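Local coordinates for putative hydrolase (Agrobacterium vitis, PDB 3LLC), which probably hydrolyses thioester and ester bonds, removing fatty acyl groups from acylated proteins, as expected for an ABHD10-like member of the alpha/beta hydrolase superfamily, at residues S24-V29 with S48-T53; I41-Y46 with W118-L123; E57-A62 with V67-F72; P208-Q213 with R259-A264. One frame throughout, in Å; residues are numbered along the deposited sequence.

Contact 1 of 4, residues S24-V29 with S48-T53; sequences SIAALV and SDMTGT
Met50, modelled as selenomethionine, reaches Leu28 from a turn whose flat group is the carboxylate of Asp49. In one of the two conformations of Asp49, Thr51 N and OG1 come to its OD1 from the anti and syn sides, both tilted toward the same face of the carboxylate. The bond from Thr51 N to Asp49 OD1, 3.1 Å and tentative like its companion because it rests on that conformation, makes an Asx turn. Met50 is the second residue of the type I turn from Asp49 to Gly52, and its side chain points to the strand. CG of Met50 lies between its backbone N and carbonyl carbon (chi1 67°), and the chain then runs out extended, crossing the Leu28 side chain at about a right angle. SE and CE both lie against the CG-CD1 end of Leu28, with SE 3.8 Å from Leu28 CD1, and CE also borders Ala26, 4.2 Å from its CB. The long, unbranched, flexible chain of methionine, here with selenium in place of sulfur, suits this span, and small Ala26 leaves room for its methyl end. Ala27, between Ala26 and Leu28, faces the other side of strand 23-30. That strand runs between strands 9-16 and 68-72, and the loop of Met50 leads from strand 39-43 into helix 53-65, with Gly52 as N-cap.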
loop_
_atom_site.group_PDB
_atom_site.type_symbol
_atom_site.label_atom_id
_atom_site.label_comp_id
_atom_site.label_asym_id
_atom_site.label_seq_id
_atom_site.Cartn_x
_atom_site.Cartn_y
_atom_site.Cartn_z
ATOM N N SER A 24 16.198 -8.556 5.071
ATOM C CA SER A 24 16.527 -8.181 3.691
ATOM C C SER A 24 15.255 -8.115 2.828
ATOM O O SER A 24 14.472 -9.083 2.766
ATOM C CB SER A 24 17.528 -9.162 3.059
ATOM O OG SER A 24 18.810 -9.173 3.674
ATOM N N ILE A 25 15.055 -6.974 2.158
ATOM C CA ILE A 25 13.902 -6.713 1.308
ATOM C C ILE A 25 14.298 -6.818 -0.178
ATOM O O ILE A 25 15.270 -6.179 -0.649
ATOM C CB ILE A 25 13.299 -5.288 1.642
ATOM C CG1 ILE A 25 12.850 -5.246 3.098
ATOM C CG2 ILE A 25 12.190 -4.886 0.638
ATOM C CD1 ILE A 25 11.773 -6.337 3.508
ATOM N N ALA A 26 13.572 -7.668 -0.916
ATOM C CA ALA A 26 13.800 -7.865 -2.340
ATOM C C ALA A 26 13.021 -6.779 -3.132
ATOM O O ALA A 26 11.845 -6.482 -2.839
ATOM C CB ALA A 26 13.350 -9.291 -2.778
ATOM N N ALA A 27 13.684 -6.201 -4.136
ATOM C CA ALA A 27 13.103 -5.138 -4.978
ATOM C C ALA A 27 13.475 -5.312 -6.454
ATOM O O ALA A 27 14.532 -5.855 -6.802
ATOM C CB ALA A 27 13.526 -3.707 -4.458
ATOM N N LEU A 28 12.552 -4.881 -7.313
ATOM C CA LEU A 28 12.693 -4.874 -8.769
ATOM C C LEU A 28 12.489 -3.413 -9.221
ATOM O O LEU A 28 11.424 -2.832 -8.960
ATOM C CB LEU A 28 11.624 -5.778 -9.405
ATOM C CG LEU A 28 11.758 -7.298 -9.153
ATOM C CD1 LEU A 28 10.486 -8.044 -9.588
ATOM C CD2 LEU A 28 13.038 -7.883 -9.843
ATOM N N VAL A 29 13.481 -2.849 -9.901
ATOM C CA VAL A 29 13.504 -1.414 -10.228
ATOM C C VAL A 29 13.840 -1.145 -11.695
ATOM O O VAL A 29 14.706 -1.804 -12.305
ATOM C CB VAL A 29 14.531 -0.647 -9.362
ATOM C CG1 VAL A 29 15.955 -0.905 -9.846
ATOM C CG2 VAL A 29 14.245 0.839 -9.396
ATOM N N SER A 48 -0.030 -9.955 -0.471
ATOM C CA SER A 48 0.232 -9.894 -1.918
ATOM C C SER A 48 1.716 -10.167 -2.214
ATOM O O SER A 48 2.566 -10.238 -1.302
ATOM C CB SER A 48 -0.126 -8.501 -2.486
ATOM O OG SER A 48 0.738 -7.506 -1.925
ATOM N N ASP A 49 2.023 -10.252 -3.505
ATOM C CA ASP A 49 3.438 -10.174 -3.881
ATOM C C ASP A 49 3.625 -9.364 -5.134
ATOM O O ASP A 49 2.684 -8.955 -5.831
ATOM C CB ASP A 49 4.181 -11.528 -3.889
ATOM C CG ASP A 49 3.821 -12.410 -5.062
ATOM O OD1 ASP A 49 3.681 -11.927 -6.198
ATOM O OD2 ASP A 49 3.728 -13.623 -4.844
HETATM N N MSE A 50 4.877 -8.986 -5.346
HETATM C CA MSE A 50 5.174 -7.958 -6.367
HETATM C C MSE A 50 5.055 -8.440 -7.823
HETATM O O MSE A 50 5.208 -7.632 -8.761
HETATM C CB MSE A 50 6.537 -7.309 -6.087
HETATM C CG MSE A 50 7.674 -8.199 -6.263
HETATM SE SE MSE A 50 9.428 -7.280 -5.987
HETATM C CE MSE A 50 10.493 -8.800 -5.773
ATOM N N THR A 51 4.787 -9.739 -8.031
ATOM C CA THR A 51 4.540 -10.295 -9.362
ATOM C C THR A 51 3.017 -10.324 -9.719
ATOM O O THR A 51 2.634 -10.834 -10.759
ATOM C CB THR A 51 5.107 -11.733 -9.495
ATOM O OG1 THR A 51 4.375 -12.611 -8.630
ATOM C CG2 THR A 51 6.588 -11.773 -9.156
ATOM N N GLY A 52 2.167 -9.779 -8.857
ATOM C CA GLY A 52 0.724 -9.687 -9.106
ATOM C C GLY A 52 0.326 -8.850 -10.321
ATOM O O GLY A 52 1.090 -7.983 -10.788
ATOM N N THR A 53 -0.874 -9.104 -10.843
ATOM C CA THR A 53 -1.348 -8.438 -12.074
ATOM C C THR A 53 -1.281 -6.924 -12.042
ATOM O O THR A 53 -0.766 -6.319 -12.986
ATOM C CB THR A 53 -2.811 -8.831 -12.375
ATOM O OG1 THR A 53 -2.833 -10.242 -12.568
ATOM C CG2 THR A 53 -3.334 -8.140 -13.639
#

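Contact 2 of 4, residues I41-Y46 with W118-L123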
loop_
_atom_site.group_PDB
_atom_site.type_symbol
_atom_site.label_atom_id
_atom_site.label_comp_id
_atom_site.label_asym_id
_atom_site.label_seq_id
_atom_site.Cartn_x
_atom_site.Cartn_y
_atom_site.Cartn_z
ATOM N N ILE A 41 5.868 4.065 -7.523
ATOM C CA ILE A 41 6.160 3.028 -6.511
ATOM C C ILE A 41 4.897 2.299 -6.108
ATOM O O ILE A 41 3.891 2.885 -5.663
ATOM C CB ILE A 41 6.911 3.523 -5.231
ATOM C CG1 ILE A 41 7.272 2.322 -4.334
ATOM C CG2 ILE A 41 6.091 4.500 -4.460
ATOM C CD1 ILE A 41 8.369 2.605 -3.313
ATOM N N TRP A 42 4.955 0.997 -6.322
ATOM C CA TRP A 42 3.882 0.083 -5.937
ATOM C C TRP A 42 3.930 -0.211 -4.439
ATOM O O TRP A 42 4.988 -0.534 -3.897
ATOM C CB TRP A 42 4.012 -1.241 -6.732
ATOM C CG TRP A 42 2.872 -2.233 -6.401
ATOM C CD1 TRP A 42 2.972 -3.408 -5.655
ATOM C CD2 TRP A 42 1.486 -2.124 -6.778
ATOM N NE1 TRP A 42 1.742 -3.996 -5.557
ATOM C CE2 TRP A 42 0.808 -3.237 -6.210
ATOM C CE3 TRP A 42 0.741 -1.190 -7.528
ATOM C CZ2 TRP A 42 -0.567 -3.456 -6.398
ATOM C CZ3 TRP A 42 -0.642 -1.397 -7.689
ATOM C CH2 TRP A 42 -1.271 -2.539 -7.130
ATOM N N LEU A 43 2.781 -0.109 -3.764
ATOM C CA LEU A 43 2.631 -0.557 -2.382
ATOM C C LEU A 43 1.460 -1.541 -2.363
ATOM O O LEU A 43 0.308 -1.128 -2.518
ATOM C CB LEU A 43 2.356 0.626 -1.450
ATOM C CG LEU A 43 3.440 1.724 -1.427
ATOM C CD1 LEU A 43 2.905 3.040 -0.797
ATOM C CD2 LEU A 43 4.717 1.228 -0.703
ATOM N N GLY A 44 1.756 -2.824 -2.183
ATOM C CA GLY A 44 0.725 -3.863 -2.313
ATOM C C GLY A 44 -0.140 -4.163 -1.091
ATOM O O GLY A 44 0.046 -3.587 -0.002
ATOM N N GLY A 45 -1.116 -5.054 -1.294
ATOM C CA GLY A 45 -2.013 -5.509 -0.207
ATOM C C GLY A 45 -1.408 -6.535 0.762
ATOM O O GLY A 45 -0.326 -7.094 0.538
ATOM N N TYR A 46 -2.147 -6.805 1.830
ATOM C CA TYR A 46 -1.798 -7.795 2.837
ATOM C C TYR A 46 -1.695 -9.128 2.123
ATOM O O TYR A 46 -2.571 -9.448 1.360
ATOM C CB TYR A 46 -2.950 -7.862 3.830
ATOM C CG TYR A 46 -2.781 -8.684 5.086
ATOM C CD1 TYR A 46 -1.940 -8.242 6.095
ATOM C CD2 TYR A 46 -3.571 -9.808 5.337
ATOM C CE1 TYR A 46 -1.819 -8.918 7.291
ATOM C CE2 TYR A 46 -3.442 -10.517 6.547
ATOM C CZ TYR A 46 -2.571 -10.047 7.516
ATOM O OH TYR A 46 -2.406 -10.661 8.741
ATOM N N TRP A 118 -3.050 2.354 3.037
ATOM C CA TRP A 118 -2.763 2.816 4.423
ATOM C C TRP A 118 -1.294 3.190 4.527
ATOM O O TRP A 118 -0.942 4.254 5.061
ATOM C CB TRP A 118 -3.085 1.676 5.429
ATOM C CG TRP A 118 -3.069 2.020 6.916
ATOM C CD1 TRP A 118 -2.757 3.202 7.497
ATOM C CD2 TRP A 118 -3.441 1.131 7.983
ATOM N NE1 TRP A 118 -2.884 3.102 8.878
ATOM C CE2 TRP A 118 -3.301 1.836 9.192
ATOM C CE3 TRP A 118 -3.858 -0.201 8.029
ATOM C CZ2 TRP A 118 -3.585 1.259 10.442
ATOM C CZ3 TRP A 118 -4.133 -0.773 9.251
ATOM C CH2 TRP A 118 -4.001 -0.054 10.449
ATOM N N ILE A 119 -0.430 2.305 4.033
ATOM C CA ILE A 119 1.009 2.552 4.126
ATOM C C ILE A 119 1.385 3.803 3.292
ATOM O O ILE A 119 2.199 4.609 3.747
ATOM C CB ILE A 119 1.836 1.267 3.790
ATOM C CG1 ILE A 119 1.525 0.168 4.828
ATOM C CG2 ILE A 119 3.363 1.552 3.754
ATOM C CD1 ILE A 119 2.099 -1.196 4.480
ATOM N N ALA A 120 0.760 3.995 2.129
ATOM C CA ALA A 120 0.994 5.216 1.316
ATOM C C ALA A 120 0.680 6.495 2.083
ATOM O O ALA A 120 1.459 7.467 2.040
ATOM C CB ALA A 120 0.164 5.183 0.005
ATOM N N LEU A 121 -0.457 6.498 2.790
ATOM C CA LEU A 121 -0.878 7.676 3.605
ATOM C C LEU A 121 0.095 7.945 4.764
ATOM O O LEU A 121 0.476 9.103 5.013
ATOM C CB LEU A 121 -2.329 7.457 4.097
ATOM C CG LEU A 121 -3.410 7.455 3.014
ATOM C CD1 LEU A 121 -4.758 6.831 3.460
ATOM C CD2 LEU A 121 -3.594 8.895 2.540
ATOM N N ARG A 122 0.535 6.888 5.461
ATOM C CA ARG A 122 1.576 7.035 6.503
ATOM C C ARG A 122 2.918 7.523 5.900
ATOM O O ARG A 122 3.630 8.341 6.512
ATOM C CB ARG A 122 1.809 5.716 7.280
ATOM C CG ARG A 122 0.652 5.367 8.279
ATOM C CD ARG A 122 0.659 6.265 9.539
ATOM N NE ARG A 122 1.890 6.130 10.302
ATOM C CZ ARG A 122 2.771 7.100 10.541
ATOM N NH1 ARG A 122 2.571 8.351 10.123
ATOM N NH2 ARG A 122 3.854 6.823 11.231
ATOM N N LEU A 123 3.268 7.010 4.722
ATOM C CA LEU A 123 4.558 7.358 4.083
ATOM C C LEU A 123 4.621 8.837 3.785
ATOM O O LEU A 123 5.637 9.484 4.061
ATOM C CB LEU A 123 4.738 6.537 2.792
ATOM C CG LEU A 123 6.031 6.555 1.975
ATOM C CD1 LEU A 123 7.198 6.295 2.864
ATOM C CD2 LEU A 123 5.946 5.475 0.874
#
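Leu43, in one of its two conformations, drives one methyl, CD1, onto the side of the helix at Ala120. Its CG stands beside the backbone N and anti to the carbonyl carbon (chi1 -59°), and with chi2 near 164° the CD1 branch is carried forward to the helix. There it lies 3.6 Å from Ala120 CB and equally close to Ala120 CA, so the methyl meets backbone as well as side chain. Alanine suits this place because its single methyl lets the helix approach the strand so closely. Leu123, one turn further on, adds its CD2 at 4.2 Å from Leu43 CD1; its CG is anti to the backbone N, and the torsions together bring CD2 toward Leu43. Ile119 also faces the strand, at a more distant approach, and also packs on Tyr74 and Trp92. In the alpha/beta hydrolase fold this is the central strand-helix packing: strand 39-43 lies beside strand 107-113, which leads into helix 115-128 through a turn that is probably the nucleophile elbow (Gly112, Ser114, Gly116). The axes of strand 41-43 and helix 118-123 pass 9.4 Å apart at 124°, so the helix runs back steeply across the strand. Alternation along the strand places Trp42 on the other face of the sheet, against Lys54, Ala55 and Met58 of helix 53-65. Gly44, two residues on, has no side chain and leaves room for Trp42 NE1; Gly44 O accepts a hydrogen bond from Tyr74 OH.

Contact 3 of 4, residues E57-A62 with V67-F72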
loop_
_atom_site.group_PDB
_atom_site.type_symbol
_atom_site.label_atom_id
_atom_site.label_comp_id
_atom_site.label_asym_id
_atom_site.label_seq_id
_atom_site.Cartn_x
_atom_site.Cartn_y
_atom_site.Cartn_z
ATOM N N GLU A 57 1.168 -4.378 -14.262
ATOM C CA GLU A 57 0.552 -3.369 -15.121
ATOM C C GLU A 57 1.113 -1.970 -14.858
ATOM O O GLU A 57 1.350 -1.210 -15.822
ATOM C CB GLU A 57 -0.981 -3.374 -15.008
ATOM C CG GLU A 57 -1.611 -4.618 -15.695
ATOM C CD GLU A 57 -1.606 -4.601 -17.211
ATOM O OE1 GLU A 57 -1.389 -3.547 -17.862
ATOM O OE2 GLU A 57 -1.874 -5.670 -17.793
HETATM N N MSE A 58 1.313 -1.652 -13.589
HETATM C CA MSE A 58 1.950 -0.352 -13.187
HETATM C C MSE A 58 3.337 -0.271 -13.829
HETATM O O MSE A 58 3.652 0.703 -14.477
HETATM C CB MSE A 58 2.094 -0.215 -11.672
HETATM C CG MSE A 58 2.576 1.193 -11.205
HETATM SE SE MSE A 58 3.460 1.240 -9.535
HETATM C CE MSE A 58 5.072 0.336 -10.140
ATOM N N ASP A 59 4.156 -1.299 -13.646
ATOM C CA ASP A 59 5.476 -1.366 -14.286
ATOM C C ASP A 59 5.441 -1.220 -15.821
ATOM O O ASP A 59 6.278 -0.496 -16.397
ATOM C CB ASP A 59 6.188 -2.656 -13.914
ATOM C CG ASP A 59 7.539 -2.802 -14.629
ATOM O OD1 ASP A 59 8.522 -2.163 -14.192
ATOM O OD2 ASP A 59 7.611 -3.534 -15.635
ATOM N N ASP A 60 4.492 -1.909 -16.484
ATOM C CA ASP A 60 4.352 -1.857 -17.935
ATOM C C ASP A 60 3.994 -0.436 -18.418
ATOM O O ASP A 60 4.588 0.065 -19.386
ATOM C CB ASP A 60 3.288 -2.846 -18.421
ATOM C CG ASP A 60 3.141 -2.848 -19.917
ATOM O OD1 ASP A 60 3.990 -3.456 -20.589
ATOM O OD2 ASP A 60 2.193 -2.217 -20.422
ATOM N N LEU A 61 3.053 0.205 -17.729
ATOM C CA LEU A 61 2.680 1.593 -18.048
ATOM C C LEU A 61 3.905 2.532 -17.914
ATOM O O LEU A 61 4.224 3.307 -18.829
ATOM C CB LEU A 61 1.576 2.074 -17.148
ATOM C CG LEU A 61 1.209 3.549 -17.422
ATOM C CD1 LEU A 61 0.504 3.742 -18.816
ATOM C CD2 LEU A 61 0.404 4.073 -16.293
ATOM N N ALA A 62 4.596 2.429 -16.780
ATOM C CA ALA A 62 5.828 3.194 -16.552
ATOM C C ALA A 62 6.858 3.013 -17.665
ATOM O O ALA A 62 7.373 4.008 -18.213
ATOM C CB ALA A 62 6.426 2.861 -15.158
ATOM N N VAL A 67 9.129 6.397 -17.681
ATOM C CA VAL A 67 9.243 6.821 -16.290
ATOM C C VAL A 67 9.699 5.656 -15.396
ATOM O O VAL A 67 9.728 4.494 -15.824
ATOM C CB VAL A 67 7.968 7.520 -15.769
ATOM C CG1 VAL A 67 7.508 8.614 -16.748
ATOM C CG2 VAL A 67 6.847 6.533 -15.445
ATOM N N GLY A 68 10.090 5.980 -14.175
ATOM C CA GLY A 68 10.619 4.993 -13.270
ATOM C C GLY A 68 9.536 4.090 -12.679
ATOM O O GLY A 68 8.333 4.445 -12.605
ATOM N N ALA A 69 9.973 2.920 -12.224
ATOM C CA ALA A 69 9.079 2.013 -11.483
ATOM C C ALA A 69 9.838 1.253 -10.395
ATOM O O ALA A 69 10.938 0.733 -10.656
ATOM C CB ALA A 69 8.408 1.040 -12.443
ATOM N N ILE A 70 9.276 1.225 -9.183
ATOM C CA ILE A 70 9.818 0.447 -8.052
ATOM C C ILE A 70 8.734 -0.513 -7.534
ATOM O O ILE A 70 7.626 -0.091 -7.236
ATOM C CB ILE A 70 10.313 1.321 -6.895
ATOM C CG1 ILE A 70 11.501 2.182 -7.321
ATOM C CG2 ILE A 70 10.703 0.460 -5.667
ATOM C CD1 ILE A 70 11.869 3.283 -6.341
ATOM N N ARG A 71 9.083 -1.798 -7.422
ATOM C CA ARG A 71 8.259 -2.760 -6.659
ATOM C C ARG A 71 9.147 -3.440 -5.637
ATOM O O ARG A 71 10.366 -3.566 -5.875
ATOM C CB ARG A 71 7.690 -3.829 -7.586
ATOM C CG ARG A 71 6.687 -3.303 -8.617
ATOM C CD ARG A 71 6.342 -4.372 -9.678
ATOM N NE ARG A 71 7.409 -4.614 -10.628
ATOM C CZ ARG A 71 7.728 -5.791 -11.157
ATOM N NH1 ARG A 71 7.103 -6.912 -10.803
ATOM N NH2 ARG A 71 8.719 -5.858 -12.020
ATOM N N PHE A 72 8.559 -3.845 -4.506
ATOM C CA PHE A 72 9.281 -4.610 -3.478
ATOM C C PHE A 72 8.302 -5.530 -2.725
ATOM O O PHE A 72 7.090 -5.313 -2.767
ATOM C CB PHE A 72 9.993 -3.678 -2.506
ATOM C CG PHE A 72 9.054 -2.898 -1.640
ATOM C CD1 PHE A 72 8.417 -1.758 -2.136
ATOM C CD2 PHE A 72 8.757 -3.313 -0.337
ATOM C CE1 PHE A 72 7.512 -1.062 -1.365
ATOM C CE2 PHE A 72 7.854 -2.597 0.455
ATOM C CZ PHE A 72 7.229 -1.465 -0.079
HETATM O O HOH W 1 9.248 -2.559 -11.510
#
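Asp59 OD1 is joined to Arg71 through water 1, which donates to OD1 at 2.8 Å and accepts from Arg71 NE at 2.9 Å, lying in the guanidinium plane at its edge. The two side chains cross at about a right angle with their planes 45° apart, and Asp59 OD1 stays 4.3 Å from Arg71 NH2, beyond a salt bridge. Each charge has a stronger partner elsewhere: Asp59 OD2 pairs with Arg30, and Arg71 NH1 binds Met50 O. A bend at chi3 of Arg71 (-73°) brings the guanidinium obliquely to Asp59 CB, with NE 4.0 Å away. The rest of the side-chain contact is largely apolar. Ala62 CB touches CG2 of the compact, branched Val67 at 3.7 Å and Ala69 CB at 3.8 Å; small Ala62 and Ala69 let helix and strand draw together. The selenomethionine Met58, also bent at chi3, puts CE against Ile70 O (3.9 Å) and against Ala69 CB. At the turn, Val67 N donates to Ala62 O at 3.0 Å, tying strand entry to helix. Helix 57-62 runs almost antiparallel to strand 68-72: helix 53-65 is the connecting helix of a beta-alpha-beta crossover from strand 39-43 to strand 68-72, as in the alpha/beta hydrolase fold.

Contact 4 of 4, residues P208-Q213 with R259-A264; sequences PVHILQ and RNAIRA
Ala261, His210 and Leu212 carry this contact, in which the C-terminal helix 252-266 of the alpha/beta hydrolase fold lies against strand 209-214 of the central sheet. Ala261 gives up more surface than the other two, and it does so with a single methyl. CB comes 3.6 Å from His210 ND1 and 4.0 Å from His210 CE1, approaching the imidazole obliquely. Leu212 meets the same methyl from two residues along the strand, its CD1 at 4.2 Å from Ala261 CB. Alternation explains the pair: His210 and Leu212 both face the helix, whereas Ile211, between them, packs on helix 222-230 at the other face of the sheet. The small alanine allows the helix to sit near enough for both side chains to reach it, and on its flank it also touches Val141 of strand 136-143, as does Ile262. A leucine suits the inner position, where it adds branched apolar bulk and rests on Thr240 of strand 237-242. The histidine suits the outer, partly exposed one, since its two nitrogens can serve two polar neighbours. Its CG is anti to the backbone N (chi1 -168°), which places the ring so that ND1 and CE1 face Ala261 CB, and NE2 hydrogen bonds to Thr240 OG1. On the far side of the helix Arg259 makes salt bridges to Glu57 and Asp60. ND1 of His210 is bridged back to the helix by water 2, which sits in the ring plane 2.9 Å from ND1 and donates to Ala261 O at 2.8 Å.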
loop_
_atom_site.group_PDB
_atom_site.type_symbol
_atom_site.label_atom_id
_atom_site.label_comp_id
_atom_site.label_asym_id
_atom_site.label_seq_id
_atom_site.Cartn_x
_atom_site.Cartn_y
_atom_site.Cartn_z
ATOM N N PRO A 208 -2.166 15.832 -5.528
ATOM C CA PRO A 208 -3.454 15.194 -5.956
ATOM C C PRO A 208 -3.586 13.749 -5.510
ATOM O O PRO A 208 -2.590 13.015 -5.449
ATOM C CB PRO A 208 -3.438 15.312 -7.481
ATOM C CG PRO A 208 -2.315 16.273 -7.816
ATOM C CD PRO A 208 -1.352 16.269 -6.676
ATOM N N VAL A 209 -4.833 13.357 -5.202
ATOM C CA VAL A 209 -5.161 11.998 -4.781
ATOM C C VAL A 209 -6.333 11.517 -5.659
ATOM O O VAL A 209 -7.315 12.248 -5.814
ATOM C CB VAL A 209 -5.567 11.952 -3.295
ATOM C CG1 VAL A 209 -5.895 10.502 -2.857
ATOM C CG2 VAL A 209 -4.440 12.488 -2.356
ATOM N N HIS A 210 -6.223 10.309 -6.231
ATOM C CA HIS A 210 -7.312 9.672 -6.962
ATOM C C HIS A 210 -7.517 8.307 -6.342
ATOM O O HIS A 210 -6.594 7.465 -6.376
ATOM C CB HIS A 210 -6.948 9.503 -8.428
ATOM C CG HIS A 210 -8.107 9.128 -9.317
ATOM N ND1 HIS A 210 -8.085 9.329 -10.682
ATOM C CD2 HIS A 210 -9.316 8.579 -9.041
ATOM C CE1 HIS A 210 -9.225 8.905 -11.208
ATOM N NE2 HIS A 210 -9.994 8.455 -10.233
ATOM N N ILE A 211 -8.719 8.085 -5.817
ATOM C CA ILE A 211 -9.132 6.768 -5.245
ATOM C C ILE A 211 -10.059 6.041 -6.255
ATOM O O ILE A 211 -10.963 6.661 -6.831
ATOM C CB ILE A 211 -9.902 6.943 -3.922
ATOM C CG1 ILE A 211 -9.081 7.728 -2.875
ATOM C CG2 ILE A 211 -10.361 5.547 -3.321
ATOM C CD1 ILE A 211 -9.959 8.508 -1.832
ATOM N N LEU A 212 -9.799 4.735 -6.461
ATOM C CA LEU A 212 -10.629 3.844 -7.295
ATOM C C LEU A 212 -11.182 2.773 -6.329
ATOM O O LEU A 212 -10.408 2.150 -5.577
ATOM C CB LEU A 212 -9.801 3.183 -8.389
ATOM C CG LEU A 212 -9.274 4.087 -9.527
ATOM C CD1 LEU A 212 -7.972 3.554 -10.127
ATOM C CD2 LEU A 212 -10.309 4.191 -10.638
ATOM N N GLN A 213 -12.509 2.587 -6.332
ATOM C CA GLN A 213 -13.184 1.745 -5.336
ATOM C C GLN A 213 -14.423 1.070 -5.940
ATOM O O GLN A 213 -15.306 1.712 -6.573
ATOM C CB GLN A 213 -13.582 2.611 -4.125
ATOM C CG GLN A 213 -14.455 1.931 -3.086
ATOM C CD GLN A 213 -13.690 0.928 -2.227
ATOM O OE1 GLN A 213 -12.608 1.223 -1.682
ATOM N NE2 GLN A 213 -14.273 -0.264 -2.076
ATOM N N ARG A 259 -4.599 2.484 -15.036
ATOM C CA ARG A 259 -3.497 2.993 -15.890
ATOM C C ARG A 259 -3.764 4.461 -16.304
ATOM O O ARG A 259 -2.856 5.304 -16.307
ATOM C CB ARG A 259 -3.306 2.106 -17.118
ATOM C CG ARG A 259 -2.617 0.777 -16.789
ATOM C CD ARG A 259 -2.582 -0.125 -18.025
ATOM N NE ARG A 259 -1.796 0.420 -19.135
ATOM C CZ ARG A 259 -0.623 -0.056 -19.566
ATOM N NH1 ARG A 259 -0.057 -1.111 -19.007
ATOM N NH2 ARG A 259 -0.014 0.502 -20.601
ATOM N N ASN A 260 -5.018 4.778 -16.607
ATOM C CA ASN A 260 -5.369 6.150 -16.960
ATOM C C ASN A 260 -5.186 7.110 -15.755
ATOM O O ASN A 260 -4.749 8.256 -15.940
ATOM C CB ASN A 260 -6.785 6.230 -17.530
ATOM C CG ASN A 260 -6.875 5.696 -18.970
ATOM O OD1 ASN A 260 -5.887 5.645 -19.695
ATOM N ND2 ASN A 260 -8.073 5.317 -19.381
ATOM N N ALA A 261 -5.518 6.645 -14.559
ATOM C CA ALA A 261 -5.358 7.444 -13.320
ATOM C C ALA A 261 -3.856 7.752 -13.065
ATOM O O ALA A 261 -3.491 8.893 -12.747
ATOM C CB ALA A 261 -5.975 6.733 -12.093
ATOM N N ILE A 262 -2.998 6.746 -13.228
ATOM C CA ILE A 262 -1.540 6.938 -13.053
ATOM C C ILE A 262 -0.979 7.857 -14.164
ATOM O O ILE A 262 -0.160 8.754 -13.881
ATOM C CB ILE A 262 -0.769 5.581 -13.048
ATOM C CG1 ILE A 262 -1.264 4.652 -11.926
ATOM C CG2 ILE A 262 0.758 5.851 -12.993
ATOM C CD1 ILE A 262 -0.828 3.177 -12.111
ATOM N N ARG A 263 -1.396 7.657 -15.426
ATOM C CA ARG A 263 -0.958 8.517 -16.532
ATOM C C ARG A 263 -1.295 10.004 -16.305
ATOM O O ARG A 263 -0.471 10.873 -16.622
ATOM C CB ARG A 263 -1.549 8.019 -17.868
ATOM C CG ARG A 263 -1.176 8.848 -19.087
ATOM C CD ARG A 263 -1.861 8.304 -20.332
ATOM N NE ARG A 263 -1.277 7.026 -20.746
ATOM N N ALA A 264 -2.477 10.294 -15.754
ATOM C CA ALA A 264 -2.872 11.677 -15.436
ATOM C C ALA A 264 -1.972 12.308 -14.339
ATOM O O ALA A 264 -1.836 13.523 -14.312
ATOM C CB ALA A 264 -4.338 11.753 -15.023
HETATM O O HOH W 2 -5.594 10.424 -11.708
#

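All four contacts reach one central sheet. Contacts 1 and 3 lie on its neighbouring strands 23-30 and 68-72, with centres about 11 Å apart, and Leu28 N lies 2.9 Å from Arg71 O. Contact 2 is tied to contact 3 through the neighbouring parallel strands, Trp42 N lying 3.0 Å from Ile70 O, although their centres are about 15 Å apart. Helix 53-65 of contact 3 then reaches contact 4 by a salt bridge, Asp60 OD2 to Arg259 NH1 at 2.9 Å. Contacts 1 and 4 do not touch; their centres are about 21 Å apart. Contact 2 lies nearest the chain's centre, and Leu43 touches the probable nucleophile elbow, which carries Ser114 of a likely Ser114-His247-Asp217 triad.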